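Local coordinates for DUF3829 family protein (Bacteroides vulgatus, PDB 4YJW) that is of unknown function but, as an all-alpha DUF3829-family protein carrying a predicted lipoprotein signal, is probably exported to the bacterial cell envelope, at residues N16-Y21 with E153-T158; E35-A40 with S58-S63; V68-P73 with R91-I96; I96-E101 with L131-A136; Y103-L108 with N120-K125. All coordinates share one frame; numbering follows the deposited sequence.

How the contacts relate
The five contacts are strung along an elongated all-alpha chain, with contact 1 and contact 5 on opposite sides of its centre, about 44 Å apart between centres. Contact 1 joins the two ends of the modelled chain and closes a loop that holds all the others. Contacts 2, 3 and 4 lie in the middle, the centres of 2 and 4 about 10 Å apart, of 3 and 4 about 14 Å; all three touch one another, and contact 1 reaches contact 3 through Tyr-21 and Val-70. Contacts 4 and 5 both pair helix 79-111 with helix 121-159, contact 5 lying within the loop of chain that contact 4 closes. Helix 121-159 thus meets helix 79-111 first and helix 10-32 last.

Contact 1 of 5, residues N16-Y21 with E153-T158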
# COMPACT_ATOMS: atom_id res chain seq x y z
N ASN A 16 -14.73 8.02 -19.12
CA ASN A 16 -13.57 7.31 -19.68
C ASN A 16 -12.37 7.46 -18.76
O ASN A 16 -11.59 6.51 -18.63
CB ASN A 16 -13.23 7.82 -21.07
CG ASN A 16 -14.14 7.28 -22.14
OD1 ASN A 16 -14.54 6.10 -22.12
ND2 ASN A 16 -14.47 8.13 -23.11
N GLU A 17 -12.23 8.62 -18.11
CA GLU A 17 -11.13 8.86 -17.17
C GLU A 17 -11.35 8.04 -15.91
O GLU A 17 -10.39 7.52 -15.35
CB GLU A 17 -10.95 10.36 -16.83
CG GLU A 17 -10.53 11.22 -18.02
CD GLU A 17 -9.26 10.76 -18.72
OE1 GLU A 17 -8.22 10.58 -18.04
OE2 GLU A 17 -9.33 10.50 -19.94
N VAL A 18 -12.61 7.91 -15.44
CA VAL A 18 -12.89 7.07 -14.27
C VAL A 18 -12.44 5.62 -14.58
O VAL A 18 -11.77 5.01 -13.74
CB VAL A 18 -14.39 7.13 -13.87
CG1 VAL A 18 -14.73 6.07 -12.81
CG2 VAL A 18 -14.76 8.53 -13.37
N MSE A 19 -12.75 5.10 -15.78
CA MSE A 19 -12.35 3.74 -16.17
C MSE A 19 -10.81 3.58 -16.17
O MSE A 19 -10.29 2.55 -15.73
CB MSE A 19 -12.93 3.35 -17.55
CG MSE A 19 -14.46 3.29 -17.58
SE MSE A 19 -15.26 2.32 -16.08
CE MSE A 19 -14.43 0.58 -16.30
N LYS A 20 -10.09 4.61 -16.64
CA LYS A 20 -8.61 4.59 -16.68
C LYS A 20 -8.08 4.54 -15.25
O LYS A 20 -7.20 3.73 -14.95
CB LYS A 20 -8.04 5.80 -17.43
CG LYS A 20 -8.42 5.84 -18.93
CD LYS A 20 -7.85 7.11 -19.60
CE LYS A 20 -8.39 7.26 -21.01
NZ LYS A 20 -8.03 8.59 -21.60
N TYR A 21 -8.66 5.38 -14.37
CA TYR A 21 -8.27 5.44 -12.96
C TYR A 21 -8.52 4.10 -12.27
O TYR A 21 -7.66 3.60 -11.54
CB TYR A 21 -9.02 6.58 -12.25
CG TYR A 21 -8.48 6.87 -10.86
CD1 TYR A 21 -8.90 6.14 -9.75
CD2 TYR A 21 -7.59 7.93 -10.65
CE1 TYR A 21 -8.41 6.41 -8.48
CE2 TYR A 21 -7.11 8.22 -9.37
CZ TYR A 21 -7.53 7.45 -8.29
OH TYR A 21 -7.07 7.70 -7.01
N GLU A 153 -19.52 1.88 -11.66
CA GLU A 153 -20.85 1.49 -12.15
C GLU A 153 -21.53 2.70 -12.80
O GLU A 153 -22.15 2.58 -13.85
CB GLU A 153 -21.71 0.89 -11.01
CG GLU A 153 -23.12 0.46 -11.41
CD GLU A 153 -23.33 -0.28 -12.73
OE1 GLU A 153 -22.54 -1.19 -13.06
OE2 GLU A 153 -24.33 0.04 -13.42
N GLY A 154 -21.34 3.88 -12.18
CA GLY A 154 -21.87 5.14 -12.68
C GLY A 154 -21.25 5.50 -14.03
O GLY A 154 -21.94 6.00 -14.93
N ALA A 155 -19.95 5.20 -14.20
CA ALA A 155 -19.20 5.44 -15.44
C ALA A 155 -19.67 4.49 -16.54
O ALA A 155 -19.83 4.90 -17.69
CB ALA A 155 -17.70 5.27 -15.20
N LYS A 156 -19.95 3.23 -16.18
CA LYS A 156 -20.46 2.23 -17.12
C LYS A 156 -21.84 2.68 -17.65
O LYS A 156 -22.09 2.58 -18.86
CB LYS A 156 -20.52 0.85 -16.48
CG LYS A 156 -19.14 0.22 -16.31
CD LYS A 156 -19.25 -1.16 -15.68
CE LYS A 156 -17.90 -1.74 -15.34
NZ LYS A 156 -18.03 -3.10 -14.75
N ILE A 157 -22.69 3.28 -16.78
CA ILE A 157 -24.00 3.82 -17.17
C ILE A 157 -23.80 4.90 -18.26
O ILE A 157 -24.44 4.84 -19.31
CB ILE A 157 -24.79 4.39 -15.96
CG1 ILE A 157 -25.26 3.27 -15.01
CG2 ILE A 157 -25.96 5.30 -16.41
CD1 ILE A 157 -25.67 3.77 -13.60
N THR A 158 -22.89 5.87 -18.01
CA THR A 158 -22.61 6.96 -18.94
C THR A 158 -22.08 6.41 -20.27
O THR A 158 -22.50 6.91 -21.32
CB THR A 158 -21.63 7.98 -18.31
OG1 THR A 158 -22.17 8.43 -17.06
CG2 THR A 158 -21.38 9.19 -19.20
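Selenomethionine Met-19 reaches from helix 10-32 over the methyl of Ala-155 on helix 121-159. Its CB leaves the backbone pointing neither at the partner helix nor away from it, and the chain turns inward only further out. CG, set anti to the carbonyl carbon (chi1 -64°), closes to 4.5 Å from Ala-155 CB. A bend at chi2 then brings SE to 3.9 Å from the same Ala-155 CB, the main contact. A second bend, at chi3, turns CE toward Lys-156, where it finishes 4.3 Å from Lys-156 CE, against the aliphatic part of an otherwise extended and solvent-exposed lysine. Val-18 approaches the alanine from beside Met-19: its CG1 branch sits 3.9 Å from Ala-155 CB, so one small methyl is gripped by two side chains of successive residues. Everything across the interface is apolar, and no hydrogen bond crosses it. Two polar pairs are made within the helices themselves: Lys-20 NZ bonds Glu-17 OE2 at 2.8 Å, a salt bridge made on the syn side of the carboxylate, and Thr-158 OG1 donates to Gly-154 O, which also takes the helical N-H of Thr-158 from its other face. Around the contact, Ala-15 also packs on Ala-155, Ile-151 touches Val-18, and Leu-159 touches Met-19. With CA atoms of Val-18 and Ala-155 only 6.6 Å apart and axes 9.1 Å apart at a -140° crossing, this is a roughly antiparallel helix pair closed over an alanine, as expected in an all-alpha helical bundle.

Contact 2 of 5, residues E35-A40 with S58-S63; sequences ENEIKA and SQPVVS
Ser-58 meets Glu-37 through a water rather than directly. The water donates one hydrogen to Ser-58 O at 2.7 Å and the other to Glu-37 OE2 at 2.8 Å, bridging carbonyl and carboxylate, two groups that, with the carboxylate ionised, would both be acceptors. The second carboxylate oxygen, Glu-37 OE1, stays 4.0 Å from Ser-58 O, too far to bond it. Its hydrogen bond is with Tyr-100 OH instead. Gln-59 turns its side chain away from helix 35-44, laying it against Ile-96 and Tyr-100. Pro-60 faces back toward the helix: its ring carbon CD lies 4.1 Å from Glu-37 OE1, the two side chains approaching from opposite directions. Glu-37 spans the gap because CG is anti to the backbone N (chi1 -178°) and the chain stays extended beyond it. Past the proline, Val-62 rests on Ile-28 and Asp-31, and Ser-63 ends the extended run as N-cap of helix 64-71, its OG accepting from Asp-66 N. The strip 58-63 is thus a surface connection on its way from helix 35-44 to helix 64-71, passing over helix 79-111 at Tyr-100 and then over helix 10-32.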
# COMPACT_ATOMS: atom_id res chain seq x y z
N GLU A 35 -0.22 -9.44 -0.12
CA GLU A 35 -0.65 -9.98 1.18
C GLU A 35 0.23 -11.12 1.65
O GLU A 35 0.56 -11.16 2.84
CB GLU A 35 -2.13 -10.41 1.15
CG GLU A 35 -3.08 -9.27 0.77
CD GLU A 35 -3.24 -8.87 -0.70
OE1 GLU A 35 -2.66 -9.53 -1.60
OE2 GLU A 35 -3.99 -7.89 -0.94
N ASN A 36 0.61 -12.05 0.76
CA ASN A 36 1.43 -13.19 1.18
C ASN A 36 2.84 -12.75 1.52
O ASN A 36 3.42 -13.28 2.49
CB ASN A 36 1.41 -14.29 0.13
CG ASN A 36 0.08 -15.01 0.14
OD1 ASN A 36 -0.61 -15.10 1.17
ND2 ASN A 36 -0.29 -15.56 -0.99
N GLU A 37 3.39 -11.74 0.82
CA GLU A 37 4.72 -11.22 1.15
C GLU A 37 4.67 -10.50 2.50
O GLU A 37 5.59 -10.65 3.30
CB GLU A 37 5.25 -10.26 0.07
CG GLU A 37 6.66 -9.77 0.39
CD GLU A 37 7.31 -9.13 -0.82
OE1 GLU A 37 6.95 -7.98 -1.15
OE2 GLU A 37 8.08 -9.83 -1.51
N ILE A 38 3.59 -9.74 2.75
CA ILE A 38 3.41 -9.03 4.03
C ILE A 38 3.40 -10.06 5.17
O ILE A 38 4.11 -9.87 6.18
CB ILE A 38 2.12 -8.17 3.98
CG1 ILE A 38 2.33 -6.98 3.00
CG2 ILE A 38 1.74 -7.65 5.39
CD1 ILE A 38 1.03 -6.33 2.47
N LYS A 39 2.60 -11.13 5.03
CA LYS A 39 2.58 -12.21 6.03
C LYS A 39 3.96 -12.84 6.22
O LYS A 39 4.31 -13.19 7.36
CB LYS A 39 1.58 -13.31 5.62
CG LYS A 39 0.12 -12.92 5.73
CD LYS A 39 -0.73 -14.11 5.26
CE LYS A 39 -2.07 -13.75 4.70
NZ LYS A 39 -2.74 -14.94 4.08
N ALA A 40 4.73 -13.04 5.11
CA ALA A 40 6.08 -13.64 5.21
C ALA A 40 7.04 -12.72 5.98
O ALA A 40 7.82 -13.19 6.81
CB ALA A 40 6.63 -13.96 3.82
N SER A 58 12.76 -7.01 -0.61
CA SER A 58 12.74 -5.69 -1.25
C SER A 58 11.33 -5.13 -1.39
O SER A 58 10.38 -5.88 -1.62
CB SER A 58 13.39 -5.76 -2.63
OG SER A 58 14.71 -6.27 -2.55
N GLN A 59 11.20 -3.79 -1.29
CA GLN A 59 9.91 -3.14 -1.48
C GLN A 59 9.51 -3.28 -2.94
O GLN A 59 10.35 -3.01 -3.79
CB GLN A 59 10.04 -1.64 -1.15
CG GLN A 59 8.73 -0.88 -1.24
CD GLN A 59 8.98 0.59 -1.03
OE1 GLN A 59 9.81 1.00 -0.23
NE2 GLN A 59 8.32 1.41 -1.81
N PRO A 60 8.26 -3.66 -3.26
CA PRO A 60 7.85 -3.69 -4.69
C PRO A 60 7.89 -2.28 -5.27
O PRO A 60 7.57 -1.34 -4.56
CB PRO A 60 6.42 -4.27 -4.64
CG PRO A 60 5.95 -4.09 -3.26
CD PRO A 60 7.15 -4.05 -2.37
N VAL A 61 8.38 -2.13 -6.51
CA VAL A 61 8.45 -0.80 -7.15
C VAL A 61 7.54 -0.87 -8.37
O VAL A 61 7.78 -1.64 -9.29
CB VAL A 61 9.90 -0.33 -7.48
CG1 VAL A 61 9.89 1.01 -8.23
CG2 VAL A 61 10.75 -0.22 -6.21
N VAL A 62 6.45 -0.12 -8.32
CA VAL A 62 5.45 -0.13 -9.40
C VAL A 62 5.73 1.02 -10.36
O VAL A 62 6.66 1.78 -10.14
CB VAL A 62 4.01 -0.05 -8.82
CG1 VAL A 62 3.69 -1.32 -8.04
CG2 VAL A 62 3.83 1.20 -7.94
N SER A 63 4.92 1.15 -11.42
CA SER A 63 5.10 2.24 -12.38
C SER A 63 5.01 3.59 -11.65
O SER A 63 4.08 3.80 -10.88
CB SER A 63 4.07 2.15 -13.49
OG SER A 63 3.94 3.40 -14.16
O HOH W 1 9.91 -8.24 -2.82

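Contact 3 of 5, residues V68-P73 with R91-I96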
# COMPACT_ATOMS: atom_id res chain seq x y z
N VAL A 68 1.75 8.51 -9.89
CA VAL A 68 1.36 9.92 -10.05
C VAL A 68 -0.13 10.01 -10.43
O VAL A 68 -0.87 10.84 -9.87
CB VAL A 68 2.25 10.65 -11.10
CG1 VAL A 68 1.71 12.05 -11.40
CG2 VAL A 68 3.70 10.70 -10.64
N PHE A 69 -0.57 9.17 -11.38
CA PHE A 69 -1.93 9.20 -11.86
C PHE A 69 -2.93 8.92 -10.74
O PHE A 69 -3.88 9.68 -10.58
CB PHE A 69 -2.14 8.23 -13.05
CG PHE A 69 -3.48 8.37 -13.75
CD1 PHE A 69 -3.74 9.46 -14.57
CD2 PHE A 69 -4.45 7.37 -13.65
CE1 PHE A 69 -4.97 9.58 -15.24
CE2 PHE A 69 -5.67 7.49 -14.31
CZ PHE A 69 -5.93 8.60 -15.09
N VAL A 70 -2.70 7.86 -9.94
CA VAL A 70 -3.67 7.51 -8.90
C VAL A 70 -3.55 8.44 -7.67
O VAL A 70 -4.53 8.57 -6.93
CB VAL A 70 -3.61 6.02 -8.49
CG1 VAL A 70 -3.95 5.11 -9.68
CG2 VAL A 70 -2.27 5.64 -7.83
N SER A 71 -2.36 9.04 -7.44
CA SER A 71 -2.13 9.92 -6.29
C SER A 71 -2.82 11.25 -6.45
O SER A 71 -3.05 11.93 -5.45
CB SER A 71 -0.63 10.18 -6.11
OG SER A 71 0.03 9.01 -5.67
N ASN A 72 -3.10 11.64 -7.70
CA ASN A 72 -3.72 12.92 -8.02
C ASN A 72 -5.04 12.72 -8.78
O ASN A 72 -5.14 13.09 -9.96
CB ASN A 72 -2.73 13.79 -8.83
CG ASN A 72 -1.42 14.02 -8.13
OD1 ASN A 72 -0.44 13.31 -8.38
ND2 ASN A 72 -1.40 14.96 -7.20
N PRO A 73 -6.10 12.16 -8.12
CA PRO A 73 -7.39 12.00 -8.82
C PRO A 73 -7.91 13.34 -9.34
O PRO A 73 -7.74 14.36 -8.67
CB PRO A 73 -8.31 11.41 -7.75
CG PRO A 73 -7.66 11.69 -6.45
CD PRO A 73 -6.19 11.69 -6.72
N ARG A 91 -1.49 7.70 2.31
CA ARG A 91 -1.24 6.89 3.49
C ARG A 91 -0.74 5.51 3.10
O ARG A 91 0.17 4.99 3.74
CB ARG A 91 -2.50 6.75 4.35
CG ARG A 91 -2.91 8.08 5.00
CD ARG A 91 -4.20 7.96 5.78
NE ARG A 91 -4.63 9.25 6.31
CZ ARG A 91 -4.27 9.73 7.51
NH1 ARG A 91 -3.49 9.03 8.31
NH2 ARG A 91 -4.70 10.93 7.90
N LEU A 92 -1.30 4.93 2.01
CA LEU A 92 -0.87 3.62 1.52
C LEU A 92 0.60 3.65 1.04
O LEU A 92 1.37 2.76 1.43
CB LEU A 92 -1.81 3.10 0.43
CG LEU A 92 -1.52 1.70 -0.13
CD1 LEU A 92 -1.63 0.62 0.96
CD2 LEU A 92 -2.49 1.37 -1.22
N PHE A 93 0.99 4.67 0.24
CA PHE A 93 2.38 4.78 -0.23
C PHE A 93 3.37 4.99 0.93
O PHE A 93 4.45 4.38 0.92
CB PHE A 93 2.55 5.89 -1.27
CG PHE A 93 1.83 5.55 -2.55
CD1 PHE A 93 2.02 4.33 -3.17
CD2 PHE A 93 1.02 6.49 -3.18
CE1 PHE A 93 1.35 4.02 -4.36
CE2 PHE A 93 0.35 6.17 -4.37
CZ PHE A 93 0.50 4.93 -4.93
N ARG A 94 3.01 5.82 1.92
CA ARG A 94 3.86 6.06 3.10
C ARG A 94 3.97 4.79 3.94
O ARG A 94 5.07 4.49 4.42
CB ARG A 94 3.32 7.21 3.95
CG ARG A 94 3.72 8.59 3.45
CD ARG A 94 2.99 9.66 4.25
NE ARG A 94 3.44 11.01 3.94
CZ ARG A 94 3.92 11.87 4.84
NH1 ARG A 94 4.04 11.51 6.11
NH2 ARG A 94 4.30 13.08 4.47
N SER A 95 2.84 4.04 4.10
CA SER A 95 2.77 2.79 4.89
C SER A 95 3.58 1.68 4.24
O SER A 95 4.25 0.92 4.97
CB SER A 95 1.33 2.34 5.10
OG SER A 95 0.66 3.23 5.98
N ILE A 96 3.57 1.60 2.89
CA ILE A 96 4.35 0.61 2.15
C ILE A 96 5.81 0.87 2.40
O ILE A 96 6.57 -0.05 2.74
CB ILE A 96 4.02 0.61 0.62
CG1 ILE A 96 2.68 -0.11 0.33
CG2 ILE A 96 5.16 -0.05 -0.21
CD1 ILE A 96 2.66 -1.78 0.64
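Phe-93, on helix 79-111, turns the CE2-CZ side of its ring to Val-70 and Ser-71 near the end of helix 64-71. The ring edge takes Val-70: methyl CG2 lies close to the ring plane, 4.1 Å from Phe-93 CZ, and the two side chains cross at about a right angle. Ser-71 comes in obliquely, its OG 3.1 Å from Phe-93 CE2 and 3.7 Å from Phe-93 CD2, a tight fit for an oxygen against ring carbons. The hydrogen bond of that hydroxyl goes to Thr-67 O, one turn back, which keeps OG beside the ring; with OG anti to the carbonyl carbon (chi1 -70°), it can turn back to that oxygen. On the other helix Ser-95 OG donates to Arg-91 O at 2.9 Å, from above the carbonyl plane, while Ser-95 N reaches the same oxygen from the opposite face. Helix 64-71 ends here, with Asn-72 the first residue to leave helical angles. Helix 10-32 runs beside both partners: Thr-24 and Ser-25 touch Val-70, and Leu-32 touches Phe-93. Helix 121-159 packs against another side of segment 91-96, through Leu-137 and Tyr-140 at Ser-95.

Contact 4 of 5, residues I96-E101 with L131-A136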
# COMPACT_ATOMS: atom_id res chain seq x y z
N ILE A 96 3.57 1.60 2.89
CA ILE A 96 4.35 0.61 2.15
C ILE A 96 5.81 0.87 2.40
O ILE A 96 6.57 -0.05 2.74
CB ILE A 96 4.02 0.61 0.62
CG1 ILE A 96 2.68 -0.11 0.33
CG2 ILE A 96 5.16 -0.05 -0.21
CD1 ILE A 96 2.66 -1.78 0.64
N SER A 97 6.22 2.15 2.30
CA SER A 97 7.62 2.53 2.51
C SER A 97 8.07 2.15 3.93
O SER A 97 9.07 1.46 4.09
CB SER A 97 7.79 4.03 2.28
OG SER A 97 9.15 4.38 2.43
N ALA A 98 7.26 2.50 4.92
CA ALA A 98 7.57 2.22 6.32
C ALA A 98 7.66 0.72 6.57
O ALA A 98 8.58 0.29 7.28
CB ALA A 98 6.51 2.83 7.22
N PHE A 99 6.71 -0.07 6.03
CA PHE A 99 6.67 -1.52 6.26
C PHE A 99 7.96 -2.19 5.78
O PHE A 99 8.58 -2.96 6.54
CB PHE A 99 5.44 -2.15 5.58
CG PHE A 99 5.29 -3.62 5.94
CD1 PHE A 99 4.72 -3.99 7.16
CD2 PHE A 99 5.73 -4.62 5.07
CE1 PHE A 99 4.56 -5.36 7.48
CE2 PHE A 99 5.60 -5.98 5.40
CZ PHE A 99 4.99 -6.33 6.60
N TYR A 100 8.40 -1.89 4.56
CA TYR A 100 9.60 -2.53 4.02
C TYR A 100 10.87 -1.92 4.56
O TYR A 100 11.82 -2.65 4.82
CB TYR A 100 9.58 -2.51 2.48
CG TYR A 100 8.57 -3.49 1.93
CD1 TYR A 100 7.25 -3.12 1.72
CD2 TYR A 100 8.94 -4.81 1.64
CE1 TYR A 100 6.31 -4.01 1.23
CE2 TYR A 100 8.01 -5.72 1.13
CZ TYR A 100 6.70 -5.30 0.91
OH TYR A 100 5.77 -6.16 0.39
N GLU A 101 10.90 -0.59 4.81
CA GLU A 101 12.10 0.02 5.40
C GLU A 101 12.31 -0.46 6.85
O GLU A 101 13.46 -0.67 7.26
CB GLU A 101 12.04 1.56 5.36
CG GLU A 101 12.33 2.11 3.96
CD GLU A 101 13.71 1.83 3.37
OE1 GLU A 101 14.69 1.82 4.13
OE2 GLU A 101 13.80 1.65 2.13
N LEU A 131 3.03 -4.87 12.73
CA LEU A 131 1.72 -5.52 12.82
C LEU A 131 0.62 -4.50 12.48
O LEU A 131 -0.28 -4.79 11.69
CB LEU A 131 1.48 -6.17 14.22
CG LEU A 131 0.11 -6.88 14.41
CD1 LEU A 131 -0.03 -8.10 13.50
CD2 LEU A 131 -0.13 -7.24 15.87
N LEU A 132 0.72 -3.30 13.03
CA LEU A 132 -0.26 -2.24 12.77
C LEU A 132 -0.26 -1.85 11.28
O LEU A 132 -1.34 -1.74 10.68
CB LEU A 132 0.06 -1.03 13.63
CG LEU A 132 -0.26 -1.16 15.12
CD1 LEU A 132 0.11 0.10 15.86
CD2 LEU A 132 -1.76 -1.50 15.35
N LEU A 133 0.94 -1.70 10.68
CA LEU A 133 1.08 -1.36 9.26
C LEU A 133 0.49 -2.43 8.36
O LEU A 133 -0.15 -2.09 7.36
CB LEU A 133 2.57 -1.12 8.88
CG LEU A 133 3.17 0.21 9.37
CD1 LEU A 133 4.69 0.18 9.27
CD2 LEU A 133 2.59 1.42 8.58
N SER A 134 0.69 -3.72 8.71
CA SER A 134 0.17 -4.82 7.88
C SER A 134 -1.36 -4.80 7.78
O SER A 134 -1.91 -5.06 6.71
CB SER A 134 0.64 -6.17 8.42
OG SER A 134 0.01 -6.53 9.64
N ILE A 135 -2.04 -4.48 8.89
CA ILE A 135 -3.51 -4.36 8.92
C ILE A 135 -3.93 -3.15 8.07
O ILE A 135 -4.84 -3.26 7.24
CB ILE A 135 -4.02 -4.25 10.39
CG1 ILE A 135 -3.67 -5.53 11.18
CG2 ILE A 135 -5.55 -3.96 10.43
CD1 ILE A 135 -3.68 -5.37 12.71
N ALA A 136 -3.24 -2.00 8.26
CA ALA A 136 -3.53 -0.74 7.57
C ALA A 136 -3.34 -0.84 6.05
O ALA A 136 -4.15 -0.27 5.32
CB ALA A 136 -2.66 0.38 8.14
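Leu-133 and Phe-99 pack side by side where helices 79-111 and 121-159 cross as a roughly antiparallel pair of the bundle, axes 9.8 Å apart at -141°. Their side chains slide past each other in opposite directions. In Leu-133, chi1 (-75°) sets CG beside the backbone N, and an extended chi2 then sends CD1 on to the other helix, where it lies 3.8 Å from Ala-98 CB and just as near the backbone N of Phe-99. The leucine stem is used too: CB meets the edge of the phenylalanine ring, 4.0 Å from Phe-99 CD1 and near the ring plane. Phe-99 extends its ring past this stem with CG anti to the backbone N. Further along the ring, CE1 reaches Ser-134 CB at 4.1 Å, an oblique approach. On the side away from Leu-133, Phe-99 CD2 stands over the face of Tyr-100, its own neighbour in sequence, offset toward the rim. Helix 35-44 closes the group from a third direction, Ile-38 touching both Phe-99 and Ser-134, with Val-41 against Phe-99 and Leu-42 against Ser-134. The buried hydroxyl of Ser-134 turns back to its own helix: OG lies between backbone N and carbonyl carbon and donates to Leu-131 O at 2.7 Å, tilted 24° from the carbonyl plane.

Contact 5 of 5, residues Y103-L108 with N120-K125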
# COMPACT_ATOMS: atom_id res chain seq x y z
N TYR A 103 11.49 -3.35 8.11
CA TYR A 103 12.04 -4.72 8.06
C TYR A 103 13.53 -4.68 7.68
O TYR A 103 14.33 -5.40 8.26
CB TYR A 103 11.26 -5.63 7.08
CG TYR A 103 11.90 -7.00 6.99
CD1 TYR A 103 11.94 -7.85 8.10
CD2 TYR A 103 12.63 -7.37 5.86
CE1 TYR A 103 12.66 -9.04 8.08
CE2 TYR A 103 13.32 -8.59 5.82
CZ TYR A 103 13.34 -9.42 6.93
OH TYR A 103 14.04 -10.60 6.91
N LYS A 104 13.91 -3.82 6.73
CA LYS A 104 15.34 -3.68 6.37
C LYS A 104 16.15 -3.27 7.63
O LYS A 104 17.14 -3.91 7.96
CB LYS A 104 15.51 -2.66 5.23
CG LYS A 104 16.98 -2.32 4.96
CD LYS A 104 17.12 -1.37 3.75
CE LYS A 104 18.53 -0.84 3.67
NZ LYS A 104 18.70 0.05 2.49
N THR A 105 15.70 -2.24 8.35
CA THR A 105 16.33 -1.77 9.59
C THR A 105 16.45 -2.91 10.59
O THR A 105 17.52 -3.13 11.15
CB THR A 105 15.52 -0.62 10.19
OG1 THR A 105 15.51 0.42 9.23
CG2 THR A 105 16.11 -0.09 11.49
N TYR A 106 15.33 -3.60 10.83
CA TYR A 106 15.26 -4.73 11.75
C TYR A 106 16.30 -5.78 11.39
O TYR A 106 17.04 -6.20 12.27
CB TYR A 106 13.84 -5.35 11.71
CG TYR A 106 13.70 -6.58 12.59
CD1 TYR A 106 13.32 -6.47 13.93
CD2 TYR A 106 13.89 -7.86 12.06
CE1 TYR A 106 13.17 -7.60 14.73
CE2 TYR A 106 13.76 -9.00 12.86
CZ TYR A 106 13.38 -8.86 14.19
OH TYR A 106 13.26 -9.98 14.98
N ARG A 107 16.33 -6.24 10.13
CA ARG A 107 17.29 -7.29 9.72
C ARG A 107 18.76 -6.87 9.98
O ARG A 107 19.52 -7.67 10.54
CB ARG A 107 17.08 -7.65 8.25
CG ARG A 107 18.13 -8.65 7.72
CD ARG A 107 17.82 -9.03 6.27
NE ARG A 107 18.91 -9.83 5.71
CZ ARG A 107 20.01 -9.31 5.17
NH1 ARG A 107 20.18 -7.99 5.11
NH2 ARG A 107 20.96 -10.10 4.68
N LEU A 108 19.13 -5.64 9.64
CA LEU A 108 20.51 -5.15 9.83
C LEU A 108 20.86 -5.03 11.32
O LEU A 108 21.98 -5.38 11.72
CB LEU A 108 20.69 -3.81 9.12
CG LEU A 108 20.47 -3.83 7.57
CD1 LEU A 108 20.88 -2.49 6.94
CD2 LEU A 108 21.23 -5.00 6.90
N ASN A 120 16.74 -5.75 22.83
CA ASN A 120 15.63 -5.92 21.88
C ASN A 120 14.55 -4.81 21.94
O ASN A 120 13.43 -5.06 21.48
CB ASN A 120 14.97 -7.30 22.06
CG ASN A 120 15.87 -8.43 21.64
OD1 ASN A 120 16.17 -8.64 20.45
ND2 ASN A 120 16.34 -9.19 22.61
N ALA A 121 14.86 -3.60 22.47
CA ALA A 121 13.87 -2.51 22.54
C ALA A 121 13.42 -2.09 21.14
O ALA A 121 12.22 -1.97 20.89
CB ALA A 121 14.43 -1.32 23.30
N LEU A 122 14.38 -1.91 20.22
CA LEU A 122 14.00 -1.55 18.85
C LEU A 122 13.30 -2.74 18.16
O LEU A 122 12.37 -2.52 17.38
CB LEU A 122 15.21 -1.06 18.02
CG LEU A 122 14.89 -0.61 16.58
CD1 LEU A 122 14.02 0.65 16.56
CD2 LEU A 122 16.14 -0.42 15.77
N ALA A 123 13.71 -4.00 18.47
CA ALA A 123 13.06 -5.18 17.88
C ALA A 123 11.56 -5.18 18.21
O ALA A 123 10.75 -5.33 17.30
CB ALA A 123 13.70 -6.47 18.41
N ASP A 124 11.20 -4.95 19.50
CA ASP A 124 9.80 -4.93 19.93
C ASP A 124 9.05 -3.73 19.37
O ASP A 124 7.89 -3.87 18.98
CB ASP A 124 9.68 -4.99 21.45
CG ASP A 124 9.90 -6.39 22.02
OD1 ASP A 124 9.75 -7.39 21.24
OD2 ASP A 124 10.14 -6.50 23.22
N LYS A 125 9.71 -2.55 19.29
CA LYS A 125 9.07 -1.35 18.70
C LYS A 125 8.68 -1.63 17.24
O LYS A 125 7.57 -1.30 16.80
CB LYS A 125 10.03 -0.16 18.79
CG LYS A 125 9.45 1.16 18.28
CD LYS A 125 10.41 2.32 18.57
CE LYS A 125 9.94 3.63 17.98
NZ LYS A 125 8.79 4.21 18.73
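Tyr-106 and Ala-123 share the main overlap, with Leu-122 beside them. The tyrosine ring spans from helix 79-111 to the first turn of helix 121-159, and its CE1 lies 3.9 Å from Ala-123 CB and 4.0 Å from Ala-123 CA. Tyr-106 CD1 stands 4.2 Å from that CA, so the CD1-CE1 bond lies nearest the alanine, which approaches the ring obliquely. The CB of Tyr-106 does not itself aim at the partner; CG anti to the backbone N (chi1 177°) swings the ring across. Its phenol end continues past Ala-123 to a hydrogen bond between Tyr-106 OH and NH2 of Arg-127, one turn further on, whose salt bridge with Asp-124 would favour a fixed guanidinium beside the phenol. Leu-122 makes a looser contact, its CD2 branch 4.3 Å from Thr-105 CG2. The threonine thus offers its methyl to the partner helix, while its OG1 bonds Glu-101 O on its own helix. The start of helix 121-159 is further secured by two outside bonds to its backbone: Asp-118 OD2 accepts from Leu-122 N, and Tyr-109 OH from Ala-123 N. CA atoms of Tyr-106 and Ala-123 lie 6.5 Å apart, close for two helices and allowed by the small alanine. Near the reversal made by short helix 114-117, the two long helices run in opposing directions, the closed end of a helical hairpin.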